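Local coordinates for uncharacterized N-acetyltransferase SSO0209 (Sulfolobus solfataricus P2, PDB 4R3L), which transfers the acetyl group of acetyl-CoA to the N-terminal alpha-amino group of proteins, preferring those that begin with serine, at residues R69-F74 with K86-S91. Sequence-based numbering, arbitrary orientation.
Sequences RIEWGF and KGHVVS
K86 and E71 form an antiparallel hydrogen-bonded pair, joined by two backbone bonds, K86 N to E71 O and E71 N to K86 O. The K86 side chain bends at chi3 (-78°), which puts CE near F74 O and E71 OE1. At the corner that follows strand 61-72, NZ of K86 donates to F74 O at 2.9 Å, tilted from the carbonyl plane. K86 NZ stays 4.2 Å from E71 OE1, opposite charges beyond salt-bridge distance. G87 faces I70 in a non-hydrogen-bonded pair, and I70 CD1 lies over G87 CA at 4.1 Å, on the face of the sheet turned to helix 103-119. H88 returns to the face of K86 and E71; its backbone exchanges two hydrogen bonds with R69, R69 N to H88 O and H88 N to R69 O, each 2.8 Å. From the ring edge, H88 ND1 donates to E71 OE2 at 2.9 Å, in the ring plane but above the carboxylate plane, the two planes being 72° apart. E71 OE2 also takes a weak bond from R69 NH1 (3.1 Å), part of a salt bridge, while OE1 bonds Y125 OH, so three neighbours fix the carboxylate. An alanine in place of E71 would probably leave H88 ND1, R69 NH1 and Y125 OH without this carboxylate as partner. The imidazole is also held by E127 through NE2, and Y125 stacks on the ring. V90 sets CG2 against R69 CB at 3.6 Å, within a classic beta bulge where V90 and S91 both face M67. Strands 61-72 and 83-94 thus form a beta hairpin in the central sheet of the GNAT fold, and the E71-H88-E127 chain of hydrogen bonds would be expected to orient a histidine that, with E127, belongs to the zinc-binding site, beside the bound peptide.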
loop_
_atom_site.group_PDB
_atom_site.type_symbol
_atom_site.label_atom_id
_atom_site.label_comp_id
_atom_site.label_asym_id
_atom_site.label_seq_id
_atom_site.Cartn_x
_atom_site.Cartn_y
_atom_site.Cartn_z
ATOM N N ARG A 69 4.591 -4.744 2.818
ATOM C CA ARG A 69 5.043 -5.838 3.669
ATOM C C ARG A 69 5.184 -7.056 2.769
ATOM O O ARG A 69 4.323 -7.301 1.930
ATOM C CB ARG A 69 4.052 -6.104 4.804
ATOM C CG ARG A 69 4.468 -7.208 5.754
ATOM C CD ARG A 69 3.244 -7.701 6.504
ATOM N NE ARG A 69 3.576 -8.264 7.799
ATOM C CZ ARG A 69 2.705 -8.928 8.550
ATOM N NH1 ARG A 69 1.466 -9.118 8.105
ATOM N NH2 ARG A 69 3.071 -9.405 9.733
ATOM N N ILE A 70 6.265 -7.810 2.924
ATOM C CA ILE A 70 6.481 -8.985 2.091
ATOM C C ILE A 70 6.215 -10.245 2.922
ATOM O O ILE A 70 6.702 -10.356 4.053
ATOM C CB ILE A 70 7.902 -9.030 1.518
ATOM C CG1 ILE A 70 8.183 -7.778 0.673
ATOM C CG2 ILE A 70 8.081 -10.303 0.698
ATOM C CD1 ILE A 70 7.234 -7.647 -0.519
ATOM N N GLU A 71 5.435 -11.175 2.375
ATOM C CA GLU A 71 4.971 -12.332 3.155
ATOM C C GLU A 71 5.137 -13.659 2.409
ATOM O O GLU A 71 5.277 -13.675 1.200
ATOM C CB GLU A 71 3.501 -12.141 3.533
ATOM C CG GLU A 71 3.203 -10.788 4.164
ATOM C CD GLU A 71 1.716 -10.489 4.259
ATOM O OE1 GLU A 71 0.928 -11.094 3.506
ATOM O OE2 GLU A 71 1.348 -9.644 5.093
ATOM N N TRP A 72 5.137 -14.769 3.139
ATOM C CA TRP A 72 5.089 -16.089 2.502
ATOM C C TRP A 72 3.966 -16.857 3.167
ATOM O O TRP A 72 3.895 -16.925 4.392
ATOM C CB TRP A 72 6.425 -16.838 2.625
ATOM C CG TRP A 72 6.366 -18.218 2.030
ATOM C CD1 TRP A 72 6.304 -18.544 0.697
ATOM C CD2 TRP A 72 6.343 -19.452 2.749
ATOM N NE1 TRP A 72 6.240 -19.915 0.552
ATOM C CE2 TRP A 72 6.265 -20.488 1.786
ATOM C CE3 TRP A 72 6.371 -19.782 4.102
ATOM C CZ2 TRP A 72 6.222 -21.833 2.155
ATOM C CZ3 TRP A 72 6.335 -21.118 4.461
ATOM C CH2 TRP A 72 6.260 -22.128 3.492
ATOM N N GLY A 73 3.053 -17.406 2.375
ATOM C CA GLY A 73 1.911 -18.057 2.980
ATOM C C GLY A 73 0.840 -18.390 1.974
ATOM O O GLY A 73 1.055 -18.291 0.772
ATOM N N PHE A 74 -0.316 -18.786 2.484
ATOM C CA PHE A 74 -1.406 -19.212 1.641
ATOM C C PHE A 74 -1.896 -18.073 0.739
ATOM O O PHE A 74 -2.070 -16.935 1.174
ATOM C CB PHE A 74 -2.545 -19.768 2.493
ATOM C CG PHE A 74 -2.187 -21.047 3.209
ATOM C CD1 PHE A 74 -1.908 -22.201 2.491
ATOM C CD2 PHE A 74 -2.103 -21.084 4.586
ATOM C CE1 PHE A 74 -1.573 -23.379 3.145
ATOM C CE2 PHE A 74 -1.772 -22.265 5.248
ATOM C CZ PHE A 74 -1.500 -23.408 4.518
ATOM N N LYS A 86 3.904 -13.260 -1.180
ATOM C CA LYS A 86 2.879 -12.237 -1.352
ATOM C C LYS A 86 3.416 -10.855 -1.005
ATOM O O LYS A 86 4.144 -10.702 -0.022
ATOM C CB LYS A 86 1.666 -12.529 -0.455
ATOM C CG LYS A 86 1.090 -13.931 -0.578
ATOM C CD LYS A 86 -0.086 -14.137 0.378
ATOM C CE LYS A 86 0.363 -14.386 1.820
ATOM N NZ LYS A 86 -0.803 -14.783 2.663
ATOM N N GLY A 87 3.034 -9.849 -1.785
ATOM C CA GLY A 87 3.318 -8.477 -1.410
ATOM C C GLY A 87 2.031 -7.876 -0.876
ATOM O O GLY A 87 0.961 -8.080 -1.431
ATOM N N HIS A 88 2.139 -7.160 0.232
ATOM C CA HIS A 88 0.974 -6.659 0.935
ATOM C C HIS A 88 1.128 -5.158 1.052
ATOM O O HIS A 88 2.122 -4.689 1.598
ATOM C CB HIS A 88 0.891 -7.340 2.309
ATOM C CG HIS A 88 -0.331 -7.001 3.111
ATOM N ND1 HIS A 88 -0.569 -7.550 4.348
ATOM C CD2 HIS A 88 -1.384 -6.188 2.845
ATOM C CE1 HIS A 88 -1.720 -7.091 4.819
ATOM N NE2 HIS A 88 -2.228 -6.258 3.932
ATOM N N VAL A 89 0.175 -4.391 0.535
ATOM C CA VAL A 89 0.230 -2.944 0.721
ATOM C C VAL A 89 -0.320 -2.611 2.079
ATOM O O VAL A 89 -1.506 -2.800 2.318
ATOM C CB VAL A 89 -0.601 -2.167 -0.341
ATOM C CG1 VAL A 89 -0.464 -0.653 -0.125
ATOM C CG2 VAL A 89 -0.184 -2.563 -1.752
ATOM N N VAL A 90 0.528 -2.109 2.966
ATOM C CA VAL A 90 0.099 -1.859 4.341
ATOM C C VAL A 90 -0.614 -0.518 4.395
ATOM O O VAL A 90 -1.663 -0.359 5.036
ATOM C CB VAL A 90 1.287 -1.874 5.308
ATOM C CG1 VAL A 90 0.829 -1.539 6.734
ATOM C CG2 VAL A 90 1.982 -3.221 5.255
ATOM N N SER A 91 -0.074 0.441 3.655
ATOM C CA SER A 91 -0.582 1.792 3.721
ATOM C C SER A 91 -0.193 2.542 2.452
ATOM O O SER A 91 0.936 2.430 1.983
ATOM C CB SER A 91 -0.029 2.486 4.983
ATOM O OG SER A 91 -0.614 3.755 5.190
#